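Local structure of lipoprotein signal peptidase (Staphylococcus aureus, 6RYO) at residues I31-L36 with Y112-Q117; V39-F44 with L123-L128; Q117-L122 with I168-A173. The protein cleaves the signal peptide from membrane prolipoproteins just ahead of their diacylglyceryl-modified cysteine, acting as an aspartyl protease embedded in the bacterial cell membrane. All blocks are in the same frame, centred on the assembly; numbering follows the deposited sequence.

Interaction 1 (I31-L36 with Y112-Q117). With OLC ((2R)-2,3-dihydroxypropyl (9Z)-octadec-9-enoate), chain D; OLC ((2R)-2,3-dihydroxypropyl (9Z)-octadec-9-enoate), chain F.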
loop_
_atom_site.group_PDB
_atom_site.type_symbol
_atom_site.label_atom_id
_atom_site.label_comp_id
_atom_site.label_asym_id
_atom_site.label_seq_id
_atom_site.Cartn_x
_atom_site.Cartn_y
_atom_site.Cartn_z
ATOM N N ILE A 31 9.891 15.318 -9.184
ATOM C CA ILE A 31 9.103 14.364 -9.960
ATOM C C ILE A 31 9.934 13.136 -10.322
ATOM O O ILE A 31 9.417 12.013 -10.358
ATOM C CB ILE A 31 8.520 15.052 -11.208
ATOM C CG1 ILE A 31 7.735 14.054 -12.063
ATOM C CG2 ILE A 31 9.622 15.712 -12.018
ATOM C CD1 ILE A 31 7.106 14.663 -13.295
ATOM N N GLY A 32 11.228 13.322 -10.589
ATOM C CA GLY A 32 12.067 12.184 -10.930
ATOM C C GLY A 32 12.199 11.191 -9.791
ATOM O O GLY A 32 12.111 9.979 -9.998
ATOM N N THR A 33 12.399 11.691 -8.571
ATOM C CA THR A 33 12.528 10.802 -7.420
ATOM C C THR A 33 11.180 10.220 -7.012
ATOM O O THR A 33 11.091 9.038 -6.657
ATOM C CB THR A 33 13.165 11.548 -6.245
ATOM O OG1 THR A 33 14.457 12.041 -6.624
ATOM C CG2 THR A 33 13.316 10.621 -5.047
ATOM N N SER A 34 10.120 11.029 -7.065
ATOM C CA SER A 34 8.817 10.584 -6.575
ATOM C C SER A 34 8.251 9.446 -7.417
ATOM O O SER A 34 7.704 8.478 -6.874
ATOM C CB SER A 34 7.846 11.763 -6.546
ATOM O OG SER A 34 8.339 12.797 -5.712
ATOM N N ILE A 35 8.375 9.541 -8.743
ATOM C CA ILE A 35 7.732 8.565 -9.620
ATOM C C ILE A 35 8.437 7.214 -9.542
ATOM O O ILE A 35 7.787 6.169 -9.413
ATOM C CB ILE A 35 7.677 9.096 -11.063
ATOM C CG1 ILE A 35 6.644 10.222 -11.163
ATOM C CG2 ILE A 35 7.364 7.972 -12.040
ATOM C CD1 ILE A 35 6.378 10.682 -12.572
ATOM N N LEU A 36 9.772 7.206 -9.616
ATOM C CA LEU A 36 10.483 5.931 -9.562
ATOM C C LEU A 36 10.419 5.299 -8.178
ATOM O O LEU A 36 10.593 4.082 -8.058
ATOM C CB LEU A 36 11.939 6.101 -10.019
ATOM C CG LEU A 36 12.990 6.878 -9.223
ATOM C CD1 LEU A 36 13.669 5.982 -8.208
ATOM C CD2 LEU A 36 14.025 7.469 -10.166
ATOM N N TYR A 112 8.930 22.156 -2.784
ATOM C CA TYR A 112 10.258 22.272 -2.186
ATOM C C TYR A 112 10.448 21.361 -0.979
ATOM O O TYR A 112 11.399 21.549 -0.209
ATOM C CB TYR A 112 10.577 23.720 -1.789
ATOM C CG TYR A 112 10.131 24.750 -2.798
ATOM C CD1 TYR A 112 10.753 24.859 -4.034
ATOM C CD2 TYR A 112 9.093 25.623 -2.508
ATOM C CE1 TYR A 112 10.348 25.804 -4.956
ATOM C CE2 TYR A 112 8.681 26.572 -3.421
ATOM C CZ TYR A 112 9.311 26.659 -4.644
ATOM O OH TYR A 112 8.903 27.603 -5.556
ATOM N N ASN A 113 9.570 20.380 -0.786
ATOM C CA ASN A 113 9.589 19.500 0.379
ATOM C C ASN A 113 9.719 18.067 -0.130
ATOM O O ASN A 113 8.714 17.408 -0.406
ATOM C CB ASN A 113 8.328 19.702 1.225
ATOM C CG ASN A 113 8.425 19.053 2.590
ATOM O OD1 ASN A 113 9.085 18.029 2.761
ATOM N ND2 ASN A 113 7.760 19.647 3.574
ATOM N N LEU A 114 10.961 17.588 -0.255
ATOM C CA LEU A 114 11.182 16.224 -0.727
ATOM C C LEU A 114 10.606 15.198 0.242
ATOM O O LEU A 114 10.092 14.156 -0.180
ATOM C CB LEU A 114 12.676 15.978 -0.942
ATOM C CG LEU A 114 13.098 14.563 -1.343
ATOM C CD1 LEU A 114 12.412 14.148 -2.633
ATOM C CD2 LEU A 114 14.611 14.473 -1.486
ATOM N N PHE A 115 10.688 15.475 1.546
ATOM C CA PHE A 115 10.212 14.527 2.550
ATOM C C PHE A 115 8.737 14.197 2.353
ATOM O O PHE A 115 8.346 13.024 2.348
ATOM C CB PHE A 115 10.454 15.088 3.953
ATOM C CG PHE A 115 9.948 14.205 5.056
ATOM C CD1 PHE A 115 8.706 14.432 5.629
ATOM C CD2 PHE A 115 10.714 13.152 5.524
ATOM C CE1 PHE A 115 8.239 13.622 6.645
ATOM C CE2 PHE A 115 10.253 12.338 6.540
ATOM C CZ PHE A 115 9.015 12.574 7.102
ATOM N N MET A 116 7.897 15.222 2.202
ATOM C CA MET A 116 6.471 14.977 2.019
ATOM C C MET A 116 6.179 14.384 0.647
ATOM O O MET A 116 5.290 13.536 0.510
ATOM C CB MET A 116 5.679 16.269 2.224
ATOM C CG MET A 116 5.523 16.671 3.680
ATOM S SD MET A 116 3.981 17.557 3.981
ATOM C CE MET A 116 4.262 19.069 3.060
ATOM N N GLN A 117 6.908 14.828 -0.380
ATOM C CA GLN A 117 6.717 14.272 -1.717
ATOM C C GLN A 117 7.026 12.779 -1.745
ATOM O O GLN A 117 6.349 12.010 -2.438
ATOM C CB GLN A 117 7.584 15.027 -2.725
ATOM C CG GLN A 117 7.132 16.461 -2.983
ATOM C CD GLN A 117 7.979 17.164 -4.026
ATOM O OE1 GLN A 117 8.750 16.531 -4.746
ATOM N NE2 GLN A 117 7.840 18.482 -4.110
HETATM C C10 OLC D . 11.281 -1.267 6.314
HETATM C C9 OLC D . 11.463 -0.230 5.522
HETATM C C11 OLC D . 11.409 -1.108 7.828
HETATM C C8 OLC D . 11.807 1.133 6.118
HETATM C C24 OLC D . 14.971 12.819 1.833
HETATM C C7 OLC D . 11.478 2.239 5.117
HETATM C C6 OLC D . 11.495 3.586 5.835
HETATM C C5 OLC D . 11.410 4.711 4.808
HETATM C C4 OLC D . 11.908 6.012 5.432
HETATM C C3 OLC D . 12.805 6.728 4.424
HETATM C C2 OLC D . 13.034 8.171 4.870
HETATM C C21 OLC D . 13.730 10.878 2.786
HETATM C C1 OLC D . 12.552 9.120 3.774
HETATM C C22 OLC D . 14.165 12.319 3.026
HETATM O O19 OLC D . 11.896 8.709 2.875
HETATM O O25 OLC D . 15.336 14.153 2.054
HETATM O O23 OLC D . 13.031 13.124 3.190
HETATM O O20 OLC D . 12.888 10.476 3.826
HETATM C C10 OLC F . 11.899 -1.744 -1.368
HETATM C C9 OLC F . 12.149 -0.596 -1.958
HETATM C C11 OLC F . 10.532 -2.408 -1.511
HETATM C C8 OLC F . 11.077 0.098 -2.799
HETATM C C24 OLC F . 17.511 9.315 -7.680
HETATM C C12 OLC F . 10.639 -3.857 -1.039
HETATM C C7 OLC F . 11.541 1.486 -3.243
HETATM C C13 OLC F . 9.392 -4.631 -1.460
HETATM C C6 OLC F . 12.972 1.761 -2.784
HETATM C C14 OLC F . 9.786 -6.062 -1.818
HETATM C C5 OLC F . 13.436 3.114 -3.316
HETATM C C4 OLC F . 13.928 2.954 -4.752
HETATM C C3 OLC F . 15.041 3.964 -5.014
HETATM C C2 OLC F . 14.513 5.384 -4.814
HETATM C C21 OLC F . 16.162 8.481 -5.744
HETATM C C1 OLC F . 15.681 6.362 -4.865
HETATM C C22 OLC F . 17.563 8.865 -6.221
HETATM O O19 OLC F . 16.400 6.469 -3.929
HETATM O O25 OLC F . 18.160 10.549 -7.825
HETATM O O23 OLC F . 18.055 9.909 -5.427
HETATM O O20 OLC F . 15.919 7.129 -6.012
#
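Ser-34 and Gln-117 meet where the first turns of helix 31-55 and helix 114-137 run side by side, their CA atoms 6.5 Å apart. The close touch is made by Ser-34 OG against Gln-117 CB at 3.8 Å, so a hydroxyl rests on the first methylene of a glutamine whose amide is employed elsewhere. With OG anti to its own carbonyl carbon (chi1 -59°), the serine bends back along its helix and bonds to Phe-30 O. Gln-117 stretches out straight beyond CG, and its amide ties together the segment leading into helix 31-55 and the turn before helix 114-137: OE1 takes up Phe-30 N, while NE2 serves Lys-28 O and Ala-110 O. Phe-106 of helix 87-108 packs on both residues.

Toward the membrane the fit relaxes. Thr-33 CG2 and Leu-114 CD1 come no nearer than 4.4 Å, and monoolein, the host lipid of in meso crystallisation, lies along both helices. Thr-33 CG2 also faces glycerol carbon C21 of the chain F lipid at 3.6 Å, and Leu-36 CD1 sits 3.3 Å from its ester oxygen O20. On the other helix, the hydroxyl O23 of the chain D lipid lies in the plane of the Phe-115 ring, at its edge, 3.3 Å from CD2. Just before Leu-114, Asn-113 is the N-cap of the helix: its OD1 accepts Met-116 N at 3.1 Å in a nearly straight bond, the donor standing above the carbonyl plane.

The example shows polar side chains being buried between helices without bonding to each other. Each is bonded to backbone atoms in or beside the loops leading into the two helices, so the two segments meet by van der Waals packing, while the polar groups are satisfied by backbone just outside them.

Interaction 2 (V39-F44 with L123-L128). With OLC ((2R)-2,3-dihydroxypropyl (9Z)-octadec-9-enoate), chain E; OLC ((2R)-2,3-dihydroxypropyl (9Z)-octadec-9-enoate), chain F.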
loop_
_atom_site.group_PDB
_atom_site.type_symbol
_atom_site.label_atom_id
_atom_site.label_comp_id
_atom_site.label_asym_id
_atom_site.label_seq_id
_atom_site.Cartn_x
_atom_site.Cartn_y
_atom_site.Cartn_z
ATOM N N VAL A 39 7.250 3.780 -8.793
ATOM C CA VAL A 39 7.478 2.695 -9.744
ATOM C C VAL A 39 8.052 1.475 -9.034
ATOM O O VAL A 39 7.553 0.355 -9.191
ATOM C CB VAL A 39 8.393 3.165 -10.890
ATOM C CG1 VAL A 39 8.948 1.972 -11.650
ATOM C CG2 VAL A 39 7.629 4.082 -11.833
ATOM N N PHE A 40 9.101 1.674 -8.231
ATOM C CA PHE A 40 9.742 0.547 -7.559
ATOM C C PHE A 40 8.814 -0.122 -6.551
ATOM O O PHE A 40 8.878 -1.342 -6.371
ATOM C CB PHE A 40 11.033 1.002 -6.873
ATOM C CG PHE A 40 12.257 0.882 -7.739
ATOM C CD1 PHE A 40 12.804 -0.359 -8.020
ATOM C CD2 PHE A 40 12.867 2.010 -8.265
ATOM C CE1 PHE A 40 13.930 -0.475 -8.815
ATOM C CE2 PHE A 40 13.993 1.901 -9.060
ATOM C CZ PHE A 40 14.526 0.657 -9.334
ATOM N N VAL A 41 7.948 0.649 -5.892
ATOM C CA VAL A 41 7.023 0.065 -4.922
ATOM C C VAL A 41 5.965 -0.774 -5.629
ATOM O O VAL A 41 5.665 -1.900 -5.219
ATOM C CB VAL A 41 6.384 1.164 -4.053
ATOM C CG1 VAL A 41 5.252 0.587 -3.215
ATOM C CG2 VAL A 41 7.427 1.801 -3.155
ATOM N N VAL A 42 5.379 -0.234 -6.701
ATOM C CA VAL A 42 4.326 -0.950 -7.419
ATOM C C VAL A 42 4.878 -2.216 -8.061
ATOM O O VAL A 42 4.229 -3.270 -8.046
ATOM C CB VAL A 42 3.667 -0.028 -8.461
ATOM C CG1 VAL A 42 2.745 -0.824 -9.369
ATOM C CG2 VAL A 42 2.897 1.076 -7.767
ATOM N N ILE A 43 6.078 -2.133 -8.643
ATOM C CA ILE A 43 6.689 -3.307 -9.263
ATOM C C ILE A 43 6.848 -4.425 -8.241
ATOM O O ILE A 43 6.407 -5.559 -8.462
ATOM C CB ILE A 43 8.040 -2.936 -9.906
ATOM C CG1 ILE A 43 7.826 -2.058 -11.139
ATOM C CG2 ILE A 43 8.814 -4.188 -10.289
ATOM C CD1 ILE A 43 7.118 -2.761 -12.267
ATOM N N PHE A 44 7.459 -4.114 -7.095
ATOM C CA PHE A 44 7.708 -5.143 -6.091
ATOM C C PHE A 44 6.422 -5.624 -5.430
ATOM O O PHE A 44 6.339 -6.786 -5.021
ATOM C CB PHE A 44 8.683 -4.628 -5.036
ATOM C CG PHE A 44 10.124 -4.746 -5.440
ATOM C CD1 PHE A 44 10.742 -5.984 -5.486
ATOM C CD2 PHE A 44 10.861 -3.623 -5.774
ATOM C CE1 PHE A 44 12.067 -6.100 -5.859
ATOM C CE2 PHE A 44 12.187 -3.732 -6.147
ATOM C CZ PHE A 44 12.790 -4.973 -6.189
ATOM N N LEU A 123 2.244 6.863 -0.198
ATOM C CA LEU A 123 0.792 6.755 -0.109
ATOM C C LEU A 123 0.177 6.463 -1.472
ATOM O O LEU A 123 -0.727 5.627 -1.587
ATOM C CB LEU A 123 0.204 8.039 0.477
ATOM C CG LEU A 123 0.635 8.454 1.886
ATOM C CD1 LEU A 123 0.087 9.833 2.231
ATOM C CD2 LEU A 123 0.179 7.433 2.904
ATOM N N PHE A 124 0.656 7.141 -2.518
ATOM C CA PHE A 124 0.105 6.933 -3.854
ATOM C C PHE A 124 0.389 5.519 -4.348
ATOM O O PHE A 124 -0.507 4.843 -4.866
ATOM C CB PHE A 124 0.678 7.968 -4.825
ATOM C CG PHE A 124 -0.029 8.017 -6.155
ATOM C CD1 PHE A 124 0.240 7.079 -7.141
ATOM C CD2 PHE A 124 -0.953 9.013 -6.422
ATOM C CE1 PHE A 124 -0.409 7.128 -8.361
ATOM C CE2 PHE A 124 -1.604 9.068 -7.640
ATOM C CZ PHE A 124 -1.331 8.125 -8.611
ATOM N N ALA A 125 1.635 5.060 -4.200
ATOM C CA ALA A 125 2.002 3.737 -4.698
ATOM C C ALA A 125 1.269 2.636 -3.942
ATOM O O ALA A 125 0.808 1.659 -4.545
ATOM C CB ALA A 125 3.514 3.539 -4.596
ATOM N N GLY A 126 1.154 2.773 -2.618
ATOM C CA GLY A 126 0.461 1.762 -1.838
ATOM C C GLY A 126 -1.018 1.662 -2.161
ATOM O O GLY A 126 -1.605 0.580 -2.065
ATOM N N ALA A 127 -1.642 2.780 -2.542
ATOM C CA ALA A 127 -3.048 2.748 -2.930
ATOM C C ALA A 127 -3.227 2.175 -4.331
ATOM O O ALA A 127 -4.177 1.423 -4.580
ATOM C CB ALA A 127 -3.647 4.152 -2.855
ATOM N N LEU A 128 -2.329 2.526 -5.255
ATOM C CA LEU A 128 -2.428 2.036 -6.629
ATOM C C LEU A 128 -2.185 0.532 -6.705
ATOM O O LEU A 128 -2.841 -0.169 -7.487
ATOM C CB LEU A 128 -1.438 2.789 -7.521
ATOM C CG LEU A 128 -1.451 2.447 -9.012
ATOM C CD1 LEU A 128 -2.866 2.533 -9.576
ATOM C CD2 LEU A 128 -0.515 3.375 -9.768
HETATM C C10 OLC E . 4.591 -0.433 -13.521
HETATM C C9 OLC E . 4.084 0.522 -12.769
HETATM C C11 OLC E . 5.344 -0.078 -14.802
HETATM C C8 OLC E . 4.246 1.984 -13.179
HETATM C C24 OLC E . 3.190 13.064 -7.944
HETATM C C12 OLC E . 5.786 -1.364 -15.493
HETATM C C7 OLC E . 3.261 2.839 -12.387
HETATM C C6 OLC E . 3.859 3.176 -11.023
HETATM C C5 OLC E . 3.268 4.496 -10.537
HETATM C C4 OLC E . 3.674 5.611 -11.500
HETATM C C3 OLC E . 2.788 6.834 -11.277
HETATM C C2 OLC E . 2.859 7.255 -9.811
HETATM C C21 OLC E . 2.452 10.749 -8.455
HETATM C C1 OLC E . 2.580 8.751 -9.685
HETATM C C22 OLC E . 3.470 11.586 -7.687
HETATM O O19 OLC E . 2.136 9.352 -10.606
HETATM O O25 OLC E . 3.459 13.359 -9.287
HETATM O O23 OLC E . 3.354 11.312 -6.319
HETATM O O20 OLC E . 2.863 9.412 -8.481
HETATM C C10 OLC F . 11.899 -1.744 -1.368
HETATM C C9 OLC F . 12.149 -0.596 -1.958
HETATM C C11 OLC F . 10.532 -2.408 -1.511
HETATM C C8 OLC F . 11.077 0.098 -2.799
HETATM C C24 OLC F . 17.511 9.315 -7.680
HETATM C C12 OLC F . 10.639 -3.857 -1.039
HETATM C C7 OLC F . 11.541 1.486 -3.243
HETATM C C13 OLC F . 9.392 -4.631 -1.460
HETATM C C6 OLC F . 12.972 1.761 -2.784
HETATM C C14 OLC F . 9.786 -6.062 -1.818
HETATM C C5 OLC F . 13.436 3.114 -3.316
HETATM C C4 OLC F . 13.928 2.954 -4.752
HETATM C C3 OLC F . 15.041 3.964 -5.014
HETATM C C2 OLC F . 14.513 5.384 -4.814
HETATM C C21 OLC F . 16.162 8.481 -5.744
HETATM C C1 OLC F . 15.681 6.362 -4.865
HETATM C C22 OLC F . 17.563 8.865 -6.221
HETATM O O19 OLC F . 16.400 6.469 -3.929
HETATM O O25 OLC F . 18.160 10.549 -7.825
HETATM O O23 OLC F . 18.055 9.909 -5.427
HETATM O O20 OLC F . 15.919 7.129 -6.012
#
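Within the four-helix transmembrane bundle of this A8-family aspartyl peptidase, Ala-125 of helix 114-137 packs against the adjacent pair Val-41 and Val-42 of helix 31-55. The small residue lets the backbones draw together, with the CA atoms of Val-42 and Ala-125 at 5.9 Å. Its single methyl faces both valines. Val-41 presents CG1, the branch anti to the backbone N (chi1 170°), at 3.7 Å from Ala-125 CB, and Val-42 adds CG2 from roughly a right angle to that approach, at 4.1 Å from the same CB. The same CG2 lies 3.9 Å from Ala-125 O, so the second valine leans on the helix backbone as well as on the methyl. All three residues are buried, and apart from that carbonyl the contact is apolar.

Val-41 also touches Ser-162 of helix 158-174, and its side chain stands about 10 Å from that of Asp-160, a predicted catalytic residue, so the packing lies a short way from the active site. Farther along helix 114-137, Ala-127 packs on a modified side chain of the bound peptide.

The flanks of the seam are dressed in lipid. Phe-40 and Phe-44 project from helix 31-55 toward the monoolein of chain F, whose tail runs beside both; Phe-44 CB approaches C13 of that tail at 3.6 Å. A second monoolein, of chain E, passes along another flank, close to Val-42 and Ile-43. Its ester end reaches Phe-124, whose ring also has Leu-99 and Val-103 of helix 87-108 as neighbours. The ester oxygen O20 stands 3.8 Å above one face of that ring, displaced toward its rim.

Interaction 3 (Q117-L122 with I168-A173). With OLC ((2R)-2,3-dihydroxypropyl (9Z)-octadec-9-enoate), chain C.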
loop_
_atom_site.group_PDB
_atom_site.type_symbol
_atom_site.label_atom_id
_atom_site.label_comp_id
_atom_site.label_asym_id
_atom_site.label_seq_id
_atom_site.Cartn_x
_atom_site.Cartn_y
_atom_site.Cartn_z
ATOM N N GLN A 117 6.908 14.828 -0.380
ATOM C CA GLN A 117 6.717 14.272 -1.717
ATOM C C GLN A 117 7.026 12.779 -1.745
ATOM O O GLN A 117 6.349 12.010 -2.438
ATOM C CB GLN A 117 7.584 15.027 -2.725
ATOM C CG GLN A 117 7.132 16.461 -2.983
ATOM C CD GLN A 117 7.979 17.164 -4.026
ATOM O OE1 GLN A 117 8.750 16.531 -4.746
ATOM N NE2 GLN A 117 7.840 18.482 -4.110
ATOM N N VAL A 118 8.053 12.351 -1.006
ATOM C CA VAL A 118 8.324 10.922 -0.857
ATOM C C VAL A 118 7.167 10.239 -0.138
ATOM O O VAL A 118 6.732 9.144 -0.518
ATOM C CB VAL A 118 9.657 10.701 -0.117
ATOM C CG1 VAL A 118 9.820 9.235 0.273
ATOM C CG2 VAL A 118 10.826 11.155 -0.980
ATOM N N ALA A 119 6.660 10.875 0.922
ATOM C CA ALA A 119 5.559 10.298 1.686
ATOM C C ALA A 119 4.305 10.158 0.832
ATOM O O ALA A 119 3.636 9.119 0.855
ATOM C CB ALA A 119 5.281 11.152 2.923
ATOM N N ILE A 120 3.967 11.206 0.074
ATOM C CA ILE A 120 2.815 11.141 -0.822
ATOM C C ILE A 120 3.001 10.030 -1.848
ATOM O O ILE A 120 2.054 9.307 -2.182
ATOM C CB ILE A 120 2.588 12.508 -1.495
ATOM C CG1 ILE A 120 2.264 13.574 -0.446
ATOM C CG2 ILE A 120 1.476 12.422 -2.526
ATOM C CD1 ILE A 120 2.120 14.966 -1.015
ATOM N N SER A 121 4.225 9.870 -2.358
ATOM C CA SER A 121 4.512 8.784 -3.291
ATOM C C SER A 121 4.264 7.427 -2.645
ATOM O O SER A 121 3.666 6.533 -3.259
ATOM C CB SER A 121 5.953 8.888 -3.787
ATOM O OG SER A 121 6.192 10.154 -4.373
ATOM N N LEU A 122 4.736 7.249 -1.408
ATOM C CA LEU A 122 4.477 6.006 -0.688
ATOM C C LEU A 122 2.984 5.789 -0.488
ATOM O O LEU A 122 2.494 4.655 -0.580
ATOM C CB LEU A 122 5.204 6.016 0.655
ATOM C CG LEU A 122 6.731 5.990 0.580
ATOM C CD1 LEU A 122 7.339 5.959 1.975
ATOM C CD2 LEU A 122 7.195 4.796 -0.242
ATOM N N ILE A 168 3.100 7.045 8.524
ATOM C CA ILE A 168 4.051 7.337 9.593
ATOM C C ILE A 168 4.853 8.589 9.264
ATOM O O ILE A 168 5.089 9.440 10.131
ATOM C CB ILE A 168 4.967 6.123 9.841
ATOM C CG1 ILE A 168 4.158 4.940 10.377
ATOM C CG2 ILE A 168 6.091 6.484 10.800
ATOM C CD1 ILE A 168 4.974 3.678 10.558
ATOM N N LEU A 169 5.274 8.729 8.004
ATOM C CA LEU A 169 6.088 9.878 7.620
ATOM C C LEU A 169 5.300 11.180 7.714
ATOM O O LEU A 169 5.825 12.191 8.195
ATOM C CB LEU A 169 6.637 9.682 6.209
ATOM C CG LEU A 169 7.584 8.495 6.017
ATOM C CD1 LEU A 169 8.101 8.448 4.584
ATOM C CD2 LEU A 169 8.737 8.562 7.008
ATOM N N ILE A 170 4.043 11.181 7.260
ATOM C CA ILE A 170 3.254 12.408 7.332
ATOM C C ILE A 170 2.885 12.722 8.777
ATOM O O ILE A 170 2.797 13.895 9.155
ATOM C CB ILE A 170 2.005 12.323 6.429
ATOM C CG1 ILE A 170 1.013 11.272 6.935
ATOM C CG2 ILE A 170 2.401 12.034 4.990
ATOM C CD1 ILE A 170 -0.187 11.857 7.658
ATOM N N ILE A 171 2.668 11.697 9.605
ATOM C CA ILE A 171 2.444 11.933 11.030
ATOM C C ILE A 171 3.672 12.581 11.652
ATOM O O ILE A 171 3.562 13.467 12.508
ATOM C CB ILE A 171 2.063 10.619 11.740
ATOM C CG1 ILE A 171 0.631 10.216 11.380
ATOM C CG2 ILE A 171 2.221 10.749 13.245
ATOM C CD1 ILE A 171 0.175 8.937 12.041
ATOM N N ILE A 172 4.864 12.168 11.213
ATOM C CA ILE A 172 6.082 12.858 11.626
ATOM C C ILE A 172 6.150 14.242 10.991
ATOM O O ILE A 172 6.618 15.201 11.618
ATOM C CB ILE A 172 7.319 12.006 11.278
ATOM C CG1 ILE A 172 7.275 10.681 12.040
ATOM C CG2 ILE A 172 8.605 12.757 11.588
ATOM C CD1 ILE A 172 8.378 9.719 11.663
ATOM N N ALA A 173 5.670 14.378 9.750
ATOM C CA ALA A 173 5.583 15.696 9.131
ATOM C C ALA A 173 4.463 16.531 9.739
ATOM O O ALA A 173 4.551 17.764 9.757
ATOM C CB ALA A 173 5.386 15.561 7.622
HETATM C C18 OLC C . 8.179 -5.856 3.555
HETATM C C10 OLC C . 8.782 1.966 1.349
HETATM C C9 OLC C . 9.826 2.768 1.314
HETATM C C17 OLC C . 7.534 -4.484 3.725
HETATM C C11 OLC C . 8.564 0.932 0.246
HETATM C C8 OLC C . 10.835 2.680 0.169
HETATM C C24 OLC C . 18.114 12.172 0.182
HETATM C C16 OLC C . 8.634 -3.427 3.759
HETATM C C12 OLC C . 7.596 -0.141 0.738
HETATM C C7 OLC C . 12.157 3.322 0.589
HETATM C C15 OLC C . 9.155 -3.218 2.340
HETATM C C13 OLC C . 8.277 -0.948 1.839
HETATM C C6 OLC C . 11.990 4.834 0.727
HETATM C C14 OLC C . 8.122 -2.435 1.535
HETATM C C5 OLC C . 12.433 5.527 -0.560
HETATM C C4 OLC C . 13.899 5.945 -0.450
HETATM C C3 OLC C . 13.989 7.469 -0.386
HETATM C C2 OLC C . 15.033 7.962 -1.386
HETATM C C21 OLC C . 17.318 10.139 -1.023
HETATM C C1 OLC C . 15.097 9.487 -1.341
HETATM C C22 OLC C . 18.071 11.458 -1.167
HETATM O O19 OLC C . 14.208 10.103 -0.857
HETATM O O25 OLC C . 18.399 13.527 -0.023
HETATM O O23 OLC C . 19.375 11.208 -1.613
HETATM O O20 OLC C . 16.205 10.160 -1.868
#
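Ala-119 of helix 114-137 is a low bump that fits between two larger side chains of helix 158-174. Its CB lies 3.8 Å from Leu-169 CB and 3.7 Å from Ile-170 CG2, so the methyl settles into the hollow formed at the bases of two consecutive residues. The reverse fit is supplied by Leu-169. From its CB beside Ala-119 the leucine runs toward the next turn and lowers CD1 over the shallow dip bounded by Val-118, Ala-119 and Leu-122, touching Leu-122 CD1 at 3.7 Å. These two leucine side chains cross obliquely. Ile-170 forms the second wall of the hollow with a single branch: CG1 stands between the backbone N and the carbonyl carbon (chi1 67°), which leaves CG2 to meet the alanine while the ethyl arm leads away.

The helices run roughly antiparallel, at 147° between their directions, and approach to 9.2 Å at the axes. Across this moderate tilt they touch here through hydrocarbon groups alone. The hydroxyl of Ser-121 turns back on its own helix: OG donates to Gln-117 O at 2.7 Å, and Ser-121 N bonds the same carbonyl from the opposite face of its plane. Leu-122 O receives Ser-162 OG, a polar tie to helix 158-174 a little beyond the hydrocarbon patch.

Away from the interface, Leu-122 CD2 borders the monoolein of chain C, 3.6 Å from its C10. Helix 114-137 is enclosed on several sides here: Ile-37 of helix 31-55 packs on Val-118, Ser-121 and Leu-122, Leu-102 and Phe-106 of helix 87-108 cover Ile-120, and helix 158-174 lies across the alanine.

In the fold
Helix 114-137 takes part in all three interactions: interactions 1 and 2 place it against helix 31-55 at two levels whose centres are about 14 Å apart, and interaction 3 joins it to helix 158-174. All three are buried between helices yet fringed by monoolein. Interaction 1, farthest from the chain's centre, is the polar one, its side chains bonded to backbone near helix starts. Interactions 2 and 3 are hydrocarbon, each with an alanine in the seam, joined in interaction 3 by a leucine pair, and interaction 2 is the most central. The contacts also touch one another: Gln-117 belongs to interactions 1 and 3, Phe-115 packs on Leu-169 and Ala-173, and Val-41 of interaction 2 touches Leu-122 of interaction 3.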